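Local coordinates for protein putative isomerase (Sinorhizobium meliloti, PDB 2PPG) that is probably an isomerase of the enolase superfamily, pairing an alpha+beta N-terminal domain with a TIM-barrel domain, at residues L56-I59 with A65-W68; E82-L87 with V122-A127; D96-A101 with G137-L142. One frame throughout, in Å; residues are numbered along the deposited sequence.

Contact 1. Residues L56-I59 with A65-W68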
ATOM      1  N   LEU A  56      -9.141  25.461  38.262  1.00 29.86           N
ATOM      2  CA  LEU A  56     -10.579  25.268  38.328  1.00 29.19           C
ATOM      3  C   LEU A  56     -11.283  26.493  37.771  1.00 34.75           C
ATOM      4  O   LEU A  56     -10.850  27.643  37.985  1.00 35.34           O
ATOM      5  CB  LEU A  56     -11.056  25.045  39.761  1.00 28.43           C
ATOM      6  CG  LEU A  56     -10.821  23.678  40.407  1.00 32.35           C
ATOM      7  CD1 LEU A  56      -9.387  23.511  40.952  1.00 26.65           C
ATOM      8  CD2 LEU A  56     -11.847  23.476  41.515  1.00 31.02           C
ATOM      9  N   VAL A  57     -12.382  26.238  37.066  1.00 32.04           N
ATOM     10  CA  VAL A  57     -13.162  27.282  36.469  1.00 30.54           C
ATOM     11  C   VAL A  57     -14.557  27.170  37.054  1.00 32.35           C
ATOM     12  O   VAL A  57     -15.079  26.066  37.226  1.00 31.53           O
ATOM     13  CB  VAL A  57     -13.137  27.178  34.918  1.00 31.17           C
ATOM     14  CG1 VAL A  57     -14.393  27.728  34.301  1.00 31.53           C
ATOM     15  CG2 VAL A  57     -11.947  27.917  34.364  1.00 27.46           C
ATOM     16  N   ARG A  58     -15.132  28.321  37.388  1.00 32.49           N
ATOM     17  CA  ARG A  58     -16.468  28.411  37.945  1.00 35.28           C
ATOM     18  C   ARG A  58     -17.267  29.305  37.018  1.00 35.18           C
ATOM     19  O   ARG A  58     -16.877  30.444  36.774  1.00 34.24           O
ATOM     20  CB  ARG A  58     -16.399  29.033  39.336  1.00 38.22           C
ATOM     21  CG  ARG A  58     -17.723  29.199  40.048  1.00 38.35           C
ATOM     22  CD  ARG A  58     -17.545  30.152  41.226  1.00 39.70           C
ATOM     23  NE  ARG A  58     -18.714  30.168  42.099  1.00 39.87           N
ATOM     24  CZ  ARG A  58     -19.756  30.984  41.957  1.00 36.26           C
ATOM     25  NH1 ARG A  58     -20.766  30.903  42.801  1.00 33.54           N
ATOM     26  NH2 ARG A  58     -19.790  31.876  40.975  1.00 37.30           N
ATOM     27  N   ILE A  59     -18.368  28.777  36.489  1.00 33.53           N
ATOM     28  CA  ILE A  59     -19.178  29.494  35.514  1.00 33.85           C
ATOM     29  C   ILE A  59     -20.595  29.663  36.039  1.00 35.55           C
ATOM     30  O   ILE A  59     -21.208  28.701  36.487  1.00 37.80           O
ATOM     31  CB  ILE A  59     -19.212  28.760  34.135  1.00 32.24           C
ATOM     32  CG1 ILE A  59     -17.791  28.584  33.593  1.00 30.15           C
ATOM     33  CG2 ILE A  59     -20.102  29.515  33.136  1.00 28.04           C
ATOM     34  CD1 ILE A  59     -17.707  28.172  32.136  1.00 31.60           C
ATOM     35  N   ALA A  65     -27.464  29.627  38.328  1.00 31.68           N
ATOM     36  CA  ALA A  65     -26.850  28.295  38.313  1.00 31.41           C
ATOM     37  C   ALA A  65     -25.317  28.414  38.187  1.00 33.93           C
ATOM     38  O   ALA A  65     -24.790  29.385  37.615  1.00 35.22           O
ATOM     39  CB  ALA A  65     -27.436  27.408  37.203  1.00 28.70           C
ATOM     40  N   VAL A  66     -24.616  27.433  38.746  1.00 29.36           N
ATOM     41  CA  VAL A  66     -23.172  27.452  38.809  1.00 31.42           C
ATOM     42  C   VAL A  66     -22.622  26.111  38.308  1.00 34.59           C
ATOM     43  O   VAL A  66     -23.077  25.030  38.719  1.00 30.04           O
ATOM     44  CB  VAL A  66     -22.671  27.740  40.254  1.00 35.49           C
ATOM     45  CG1 VAL A  66     -21.155  27.705  40.321  1.00 34.91           C
ATOM     46  CG2 VAL A  66     -23.179  29.097  40.750  1.00 36.26           C
ATOM     47  N   GLY A  67     -21.661  26.196  37.389  1.00 33.96           N
ATOM     48  CA  GLY A  67     -20.989  25.031  36.856  1.00 28.79           C
ATOM     49  C   GLY A  67     -19.517  25.068  37.209  1.00 29.94           C
ATOM     50  O   GLY A  67     -18.907  26.138  37.297  1.00 33.30           O
ATOM     51  N   TRP A  68     -18.934  23.896  37.410  1.00 26.13           N
ATOM     52  CA  TRP A  68     -17.527  23.834  37.725  1.00 26.13           C
ATOM     53  C   TRP A  68     -16.783  22.997  36.712  1.00 26.99           C
ATOM     54  O   TRP A  68     -17.272  21.960  36.272  1.00 27.74           O
ATOM     55  CB  TRP A  68     -17.314  23.241  39.109  1.00 25.44           C
ATOM     56  CG  TRP A  68     -17.672  24.157  40.244  1.00 26.05           C
ATOM     57  CD1 TRP A  68     -18.847  24.174  40.942  1.00 26.09           C
ATOM     58  CD2 TRP A  68     -16.834  25.154  40.844  1.00 24.35           C
ATOM     59  NE1 TRP A  68     -18.791  25.111  41.940  1.00 28.37           N
ATOM     60  CE2 TRP A  68     -17.573  25.734  41.905  1.00 24.64           C
ATOM     61  CE3 TRP A  68     -15.521  25.598  40.604  1.00 22.81           C
ATOM     62  CZ2 TRP A  68     -17.059  26.746  42.717  1.00 25.81           C
ATOM     63  CZ3 TRP A  68     -14.999  26.605  41.408  1.00 24.62           C
ATOM     64  CH2 TRP A  68     -15.770  27.171  42.458  1.00 28.13           C
TER

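Contact 2. Residues E82-L87 with V122-A127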
ATOM      1  N   GLU A  82      -4.853  32.782  31.907  1.00 30.18           N
ATOM      2  CA  GLU A  82      -4.772  33.980  31.084  1.00 33.13           C
ATOM      3  C   GLU A  82      -5.561  33.781  29.787  1.00 33.72           C
ATOM      4  O   GLU A  82      -6.353  34.638  29.383  1.00 32.30           O
ATOM      5  CB  GLU A  82      -3.309  34.333  30.798  1.00 34.84           C
ATOM      6  CG  GLU A  82      -3.103  35.634  30.056  1.00 38.29           C
ATOM      7  CD  GLU A  82      -3.591  36.851  30.824  1.00 41.33           C
ATOM      8  OE1 GLU A  82      -4.009  36.693  31.992  1.00 43.25           O
ATOM      9  OE2 GLU A  82      -3.561  37.969  30.257  1.00 41.33           O
ATOM     10  N   ILE A  83      -5.357  32.629  29.158  1.00 31.37           N
ATOM     11  CA  ILE A  83      -6.111  32.251  27.973  1.00 30.23           C
ATOM     12  C   ILE A  83      -7.616  32.338  28.256  1.00 32.11           C
ATOM     13  O   ILE A  83      -8.371  32.933  27.478  1.00 32.91           O
ATOM     14  CB  ILE A  83      -5.723  30.825  27.496  1.00 28.08           C
ATOM     15  CG1 ILE A  83      -4.236  30.765  27.092  1.00 24.81           C
ATOM     16  CG2 ILE A  83      -6.617  30.369  26.357  1.00 19.67           C
ATOM     17  CD1 ILE A  83      -3.678  29.342  26.945  1.00 25.79           C
ATOM     18  N   ILE A  84      -8.033  31.769  29.386  1.00 31.97           N
ATOM     19  CA  ILE A  84      -9.428  31.813  29.824  1.00 30.22           C
ATOM     20  C   ILE A  84      -9.926  33.225  30.141  1.00 32.13           C
ATOM     21  O   ILE A  84     -11.005  33.613  29.716  1.00 36.07           O
ATOM     22  CB  ILE A  84      -9.646  30.935  31.052  1.00 29.84           C
ATOM     23  CG1 ILE A  84      -9.220  29.496  30.752  1.00 30.14           C
ATOM     24  CG2 ILE A  84     -11.102  30.996  31.501  1.00 26.37           C
ATOM     25  CD1 ILE A  84      -9.245  28.589  31.949  1.00 28.63           C
ATOM     26  N   ASP A  85      -9.153  34.000  30.885  1.00 33.71           N
ATOM     27  CA  ASP A  85      -9.637  35.313  31.320  1.00 34.91           C
ATOM     28  C   ASP A  85      -9.514  36.415  30.267  1.00 35.05           C
ATOM     29  O   ASP A  85     -10.359  37.307  30.199  1.00 31.86           O
ATOM     30  CB  ASP A  85      -8.951  35.719  32.618  1.00 37.49           C
ATOM     31  CG  ASP A  85      -9.333  34.809  33.776  1.00 43.03           C
ATOM     32  OD1 ASP A  85     -10.459  34.259  33.757  1.00 44.76           O
ATOM     33  OD2 ASP A  85      -8.513  34.636  34.698  1.00 44.81           O
ATOM     34  N   ASP A  86      -8.464  36.340  29.448  1.00 34.79           N
ATOM     35  CA  ASP A  86      -8.168  37.382  28.477  1.00 33.89           C
ATOM     36  C   ASP A  86      -8.914  37.171  27.159  1.00 34.69           C
ATOM     37  O   ASP A  86      -9.367  38.134  26.519  1.00 33.12           O
ATOM     38  CB  ASP A  86      -6.657  37.477  28.224  1.00 32.09           C
ATOM     39  CG  ASP A  86      -6.295  38.612  27.281  1.00 31.81           C
ATOM     40  OD1 ASP A  86      -6.749  39.754  27.505  1.00 35.21           O
ATOM     41  OD2 ASP A  86      -5.565  38.367  26.303  1.00 34.03           O
ATOM     42  N   LEU A  87      -9.051  35.911  26.756  1.00 30.22           N
ATOM     43  CA  LEU A  87      -9.674  35.607  25.477  1.00 27.00           C
ATOM     44  C   LEU A  87     -11.021  34.913  25.591  1.00 30.64           C
ATOM     45  O   LEU A  87     -12.026  35.433  25.100  1.00 32.81           O
ATOM     46  CB  LEU A  87      -8.731  34.779  24.607  1.00 25.07           C
ATOM     47  CG  LEU A  87      -9.325  34.289  23.292  1.00 24.55           C
ATOM     48  CD1 LEU A  87      -9.603  35.463  22.329  1.00 28.20           C
ATOM     49  CD2 LEU A  87      -8.431  33.245  22.650  1.00 23.27           C
ATOM     50  N   VAL A 122      -6.126  24.034  24.506  1.00 29.31           N
ATOM     51  CA  VAL A 122      -7.184  23.038  24.651  1.00 27.28           C
ATOM     52  C   VAL A 122      -7.403  22.756  26.137  1.00 28.54           C
ATOM     53  O   VAL A 122      -8.541  22.515  26.564  1.00 26.99           O
ATOM     54  CB  VAL A 122      -6.895  21.743  23.863  1.00 29.30           C
ATOM     55  CG1 VAL A 122      -8.000  20.710  24.085  1.00 24.87           C
ATOM     56  CG2 VAL A 122      -6.776  22.051  22.376  1.00 29.01           C
ATOM     57  N   ASP A 123      -6.329  22.840  26.926  1.00 24.88           N
ATOM     58  CA  ASP A 123      -6.466  22.795  28.380  1.00 26.15           C
ATOM     59  C   ASP A 123      -7.520  23.790  28.869  1.00 27.42           C
ATOM     60  O   ASP A 123      -8.400  23.443  29.660  1.00 30.07           O
ATOM     61  CB  ASP A 123      -5.126  23.074  29.066  1.00 30.47           C
ATOM     62  CG  ASP A 123      -4.312  21.798  29.332  1.00 34.26           C
ATOM     63  OD1 ASP A 123      -4.709  20.707  28.861  1.00 35.46           O
ATOM     64  OD2 ASP A 123      -3.270  21.889  30.024  1.00 33.57           O
ATOM     65  N   ALA A 124      -7.429  25.028  28.387  1.00 29.53           N
ATOM     66  CA  ALA A 124      -8.381  26.083  28.722  1.00 27.51           C
ATOM     67  C   ALA A 124      -9.793  25.774  28.236  1.00 31.02           C
ATOM     68  O   ALA A 124     -10.778  26.125  28.900  1.00 33.68           O
ATOM     69  CB  ALA A 124      -7.915  27.413  28.157  1.00 23.84           C
ATOM     70  N   LEU A 125      -9.891  25.124  27.075  1.00 31.59           N
ATOM     71  CA  LEU A 125     -11.189  24.753  26.517  1.00 29.22           C
ATOM     72  C   LEU A 125     -11.792  23.653  27.349  1.00 27.20           C
ATOM     73  O   LEU A 125     -12.970  23.704  27.699  1.00 30.63           O
ATOM     74  CB  LEU A 125     -11.061  24.303  25.061  1.00 29.51           C
ATOM     75  CG  LEU A 125     -10.561  25.345  24.049  1.00 28.15           C
ATOM     76  CD1 LEU A 125     -10.482  24.743  22.673  1.00 24.04           C
ATOM     77  CD2 LEU A 125     -11.457  26.566  24.039  1.00 28.62           C
ATOM     78  N   ALA A 126     -10.966  22.671  27.681  1.00 25.39           N
ATOM     79  CA  ALA A 126     -11.395  21.514  28.464  1.00 24.82           C
ATOM     80  C   ALA A 126     -12.086  21.926  29.772  1.00 27.72           C
ATOM     81  O   ALA A 126     -13.057  21.292  30.203  1.00 25.60           O
ATOM     82  CB  ALA A 126     -10.198  20.624  28.751  1.00 21.24           C
ATOM     83  N   ALA A 127     -11.592  22.996  30.395  1.00 26.32           N
ATOM     84  CA  ALA A 127     -12.102  23.409  31.690  1.00 25.09           C
ATOM     85  C   ALA A 127     -13.404  24.164  31.556  1.00 27.59           C
ATOM     86  O   ALA A 127     -14.305  23.993  32.387  1.00 29.60           O
ATOM     87  CB  ALA A 127     -11.099  24.239  32.414  1.00 25.34           C
TER

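Contact 3. Residues D96-A101 with G137-L142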
ATOM      1  N   ASP A  96     -25.500  29.798  25.577  1.00 31.53           N
ATOM      2  CA  ASP A  96     -26.356  28.848  26.285  1.00 29.59           C
ATOM      3  C   ASP A  96     -25.525  27.587  26.603  1.00 30.12           C
ATOM      4  O   ASP A  96     -24.875  27.032  25.720  1.00 30.07           O
ATOM      5  CB  ASP A  96     -27.562  28.549  25.369  1.00 28.08           C
ATOM      6  CG  ASP A  96     -28.442  27.400  25.842  1.00 32.13           C
ATOM      7  OD1 ASP A  96     -28.370  26.953  27.002  1.00 39.03           O
ATOM      8  OD2 ASP A  96     -29.249  26.927  25.023  1.00 36.55           O
ATOM      9  N   PRO A  97     -25.524  27.139  27.869  1.00 30.04           N
ATOM     10  CA  PRO A  97     -24.780  25.926  28.212  1.00 29.70           C
ATOM     11  C   PRO A  97     -25.202  24.711  27.400  1.00 29.19           C
ATOM     12  O   PRO A  97     -24.390  23.800  27.196  1.00 29.93           O
ATOM     13  CB  PRO A  97     -25.123  25.707  29.686  1.00 29.35           C
ATOM     14  CG  PRO A  97     -25.455  27.052  30.183  1.00 31.59           C
ATOM     15  CD  PRO A  97     -26.187  27.713  29.051  1.00 31.85           C
ATOM     16  N   PHE A  98     -26.446  24.693  26.926  1.00 27.67           N
ATOM     17  CA  PHE A  98     -26.901  23.577  26.101  1.00 27.03           C
ATOM     18  C   PHE A  98     -26.197  23.519  24.752  1.00 27.16           C
ATOM     19  O   PHE A  98     -26.296  22.521  24.054  1.00 25.39           O
ATOM     20  CB  PHE A  98     -28.422  23.558  25.968  1.00 25.75           C
ATOM     21  CG  PHE A  98     -29.111  23.208  27.248  1.00 28.31           C
ATOM     22  CD1 PHE A  98     -28.986  21.931  27.784  1.00 26.54           C
ATOM     23  CD2 PHE A  98     -29.838  24.160  27.947  1.00 29.22           C
ATOM     24  CE1 PHE A  98     -29.576  21.608  28.992  1.00 26.72           C
ATOM     25  CE2 PHE A  98     -30.443  23.844  29.148  1.00 27.30           C
ATOM     26  CZ  PHE A  98     -30.313  22.562  29.671  1.00 27.09           C
ATOM     27  N   ASP A  99     -25.471  24.586  24.415  1.00 27.65           N
ATOM     28  CA  ASP A  99     -24.645  24.644  23.204  1.00 29.27           C
ATOM     29  C   ASP A  99     -23.171  24.324  23.477  1.00 29.93           C
ATOM     30  O   ASP A  99     -22.306  24.738  22.709  1.00 24.79           O
ATOM     31  CB  ASP A  99     -24.712  26.039  22.569  1.00 30.03           C
ATOM     32  CG  ASP A  99     -26.104  26.416  22.103  1.00 32.02           C
ATOM     33  OD1 ASP A  99     -26.963  25.524  21.958  1.00 32.67           O
ATOM     34  OD2 ASP A  99     -26.340  27.623  21.880  1.00 36.34           O
ATOM     35  N   ALA A 100     -22.894  23.597  24.562  1.00 32.02           N
ATOM     36  CA  ALA A 100     -21.520  23.303  25.020  1.00 30.27           C
ATOM     37  C   ALA A 100     -20.541  22.916  23.920  1.00 31.78           C
ATOM     38  O   ALA A 100     -19.463  23.523  23.798  1.00 30.10           O
ATOM     39  CB  ALA A 100     -21.527  22.218  26.104  1.00 30.38           C
ATOM     40  N   ALA A 101     -20.922  21.913  23.126  1.00 29.55           N
ATOM     41  CA  ALA A 101     -20.042  21.362  22.095  1.00 29.37           C
ATOM     42  C   ALA A 101     -19.850  22.312  20.914  1.00 30.30           C
ATOM     43  O   ALA A 101     -18.760  22.378  20.325  1.00 33.46           O
ATOM     44  CB  ALA A 101     -20.556  19.998  21.619  1.00 31.36           C
ATOM     45  N   GLY A 137     -26.439  19.811  32.622  1.00 22.35           N
ATOM     46  CA  GLY A 137     -27.004  18.819  33.543  1.00 24.27           C
ATOM     47  C   GLY A 137     -27.817  19.415  34.692  1.00 29.09           C
ATOM     48  O   GLY A 137     -28.930  18.957  34.996  1.00 28.47           O
ATOM     49  N   LYS A 138     -27.276  20.452  35.326  1.00 29.81           N
ATOM     50  CA  LYS A 138     -27.974  21.119  36.424  1.00 29.28           C
ATOM     51  C   LYS A 138     -29.269  21.790  35.976  1.00 30.31           C
ATOM     52  O   LYS A 138     -30.305  21.627  36.623  1.00 30.83           O
ATOM     53  CB  LYS A 138     -27.062  22.117  37.129  1.00 24.85           C
ATOM     54  CG  LYS A 138     -26.010  21.431  37.964  1.00 23.81           C
ATOM     55  CD  LYS A 138     -25.103  22.411  38.703  1.00 18.95           C
ATOM     56  CE  LYS A 138     -24.152  21.642  39.601  1.00 17.99           C
ATOM     57  NZ  LYS A 138     -22.879  22.383  39.858  1.00 24.20           N
ATOM     58  N   LEU A 139     -29.197  22.523  34.866  1.00 32.31           N
ATOM     59  CA  LEU A 139     -30.355  23.191  34.274  1.00 31.75           C
ATOM     60  C   LEU A 139     -31.468  22.244  33.861  1.00 33.17           C
ATOM     61  O   LEU A 139     -32.630  22.630  33.856  1.00 33.74           O
ATOM     62  CB  LEU A 139     -29.923  23.972  33.044  1.00 34.92           C
ATOM     63  CG  LEU A 139     -29.869  25.493  33.127  1.00 36.40           C
ATOM     64  CD1 LEU A 139     -29.732  25.958  34.559  1.00 32.22           C
ATOM     65  CD2 LEU A 139     -28.736  25.997  32.265  1.00 35.60           C
ATOM     66  N   ALA A 140     -31.108  21.014  33.497  1.00 35.21           N
ATOM     67  CA  ALA A 140     -32.082  20.024  33.034  1.00 35.91           C
ATOM     68  C   ALA A 140     -32.443  19.015  34.121  1.00 36.31           C
ATOM     69  O   ALA A 140     -33.337  18.184  33.933  1.00 37.30           O
ATOM     70  CB  ALA A 140     -31.563  19.308  31.808  1.00 31.26           C
ATOM     71  N   GLY A 141     -31.748  19.092  35.252  1.00 33.87           N
ATOM     72  CA  GLY A 141     -31.954  18.152  36.339  1.00 31.41           C
ATOM     73  C   GLY A 141     -31.460  16.767  35.971  1.00 34.19           C
ATOM     74  O   GLY A 141     -32.011  15.765  36.420  1.00 35.01           O
ATOM     75  N   LEU A 142     -30.423  16.703  35.139  1.00 32.96           N
ATOM     76  CA  LEU A 142     -29.892  15.417  34.708  1.00 28.66           C
ATOM     77  C   LEU A 142     -28.414  15.265  35.005  1.00 27.21           C
ATOM     78  O   LEU A 142     -27.676  16.243  35.006  1.00 25.48           O
ATOM     79  CB  LEU A 142     -30.134  15.216  33.218  1.00 30.78           C
ATOM     80  CG  LEU A 142     -31.607  15.174  32.799  1.00 30.88           C
ATOM     81  CD1 LEU A 142     -31.733  15.380  31.296  1.00 29.58           C
ATOM     82  CD2 LEU A 142     -32.273  13.873  33.244  1.00 30.57           C
TER

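Contact 1. Residues L56-I59 with A65-W68
I59 and G67 form an antiparallel hydrogen-bonded pair, next to the non-hydrogen-bonded pair R58 with W68, and the two short strand segments run at 163° to each other. I59 N donates to G67 O at 2.8 Å. G67 N returns a bond to I59 O at 2.7 Å. Both are nearly straight. Three CA-H...O contacts accompany them, from W68 CA to V57 O, R58 CA to G67 O and V66 CA to I59 O.

R58, V66 and W68 carry the side-chain contact. The methylene chain of R58 lies over one face of the W68 indole. R58 CB sits 3.7 Å from the centroid of the six-membered ring of W68, 19° off the ring normal, which makes a CH-pi contact. R58 CG is anti to the backbone N (chi1 180°) and the chain stays extended to NE, which carries it outward over the CZ2-CH2 rim. The guanidinium then stands almost perpendicular to the indole, with W68 CZ2 near its edge. V66 covers one guanidinium face, with its CG2 3.6 Å from R58 NH1. L56 CD2 meets W68 CE3 at 4.3 Å.

The segments belong to the beta hairpin of strands 52-61 and 66-72. Strand 7-17 pairs with the other side of 52-61 and bonds to L56 and R58. Helix 119-140 lies against the sheet, where I59 packs on A131 and L135, and it supplies D134 to W68 N. P380 of strand 378-380 touches both L56 and W68.

Contact 2. Residues E82-L87 with V122-A127
A124 meets I83 and I84 through a single methyl group. Its CB lies 3.6 Å from I84 CG1 and 3.7 Å from I83 CG2. The two isoleucines are consecutive on helix 77-92 and present different branches. I83 uses its short CG2 methyl, while I84 uses the CG1 methylene of its longer branch. In I84, CG1 lies beside the backbone N (chi1 -57°), and CD1 continues the branch past A124, 4.2 Å from A124 CA. The small alanine lets the backbones come close, with I84 CA and A124 CA 5.9 Å apart. The buried area is small and the contact is apolar.

T80 and L88 of helix 77-92 also pack on A124, while I83 touches F120 of the second subunit. Helix 77-92 widens to a pi turn over 83-87, yet L87 N bonds I83 O at 3.1 Å.

The aspartates of both segments have hydrogen-bond partners elsewhere: S12 and H391 for D85, and the hydroxyls of Y38 and Y116 of the second subunit for D86 and D123. D123 also reaches H295 of helix 293-310, in the barrel domain, through a hydrogen bond to its OD1.

This is helix-to-helix packing through an alanine, in the capping N-terminal domain of the enolase superfamily. In that fold a three-stranded antiparallel sheet is followed by a group of helices.

Contact 3. Residues D96-A101 with G137-L142
The F98 ring meets helix 119-140 with its outer end. A140 CB faces the ring rim almost in plane, 4.1 Å from F98 CZ. L139 CB approaches F98 CZ obliquely, at 3.7 Å. The ring therefore reaches both residues through its CZ corner and the CE atoms beside it. F98 CG lies beside the backbone N (chi1 -69°), and this turns the ring out to the end of the helix.

The pyrrolidine ring of P97 adds a second touch. P97 CG meets L139 CD2 at 4.0 Å, and the side chains lie roughly perpendicular. L139 is thus shared: its CB meets F98, and its CD2 lies between P97 CG and F98 CE2. All these contacts are apolar.

Local bonds set the shape of each segment. D96 OD1 accepts from F98 N at 3.0 Å, which forms an Asx turn. The donor comes from above the carboxylate plane, 73° out of it. D99 N bonds D96 O at 2.8 Å, closing the short turn that holds P97 and F98. Helix 119-140 is terminated by a Schellman motif, with G141 at positive phi. L142 N reaches back to G137 O at 2.7 Å.

The contact borders a subunit interface: D96 OD2 and D99 OD1 both form salt bridges with K146 of the third subunit, and F98 packs on L142 of that subunit. Within the chain, P97 and F98 lead into helix 100-109 and also lean on L135 and A136 of helix 119-140. K138 NZ forms salt bridges with D134 of the same helix and with E379 of strand 378-380.

All three contacts belong to the N-terminal domain, on the same side of the chain's centre. Contact 1 touches both others. V57 CG2 meets I84 CD1 of contact 2 at 3.7 Å. Toward contact 3, V66 O probably accepts a hydrogen bond from K138 NZ at 2.9 Å, and A65 CB packs on L139 CD1 at 3.8 Å. The centre of contact 1 is about 13 Å from that of contact 2 and about 12 Å from that of contact 3. Contacts 2 and 3 share helix 119-140 but do not touch, with nearest atoms about 8 Å apart. Their segments alternate along the chain. Contact 2 faces the second subunit, and contact 3 the third.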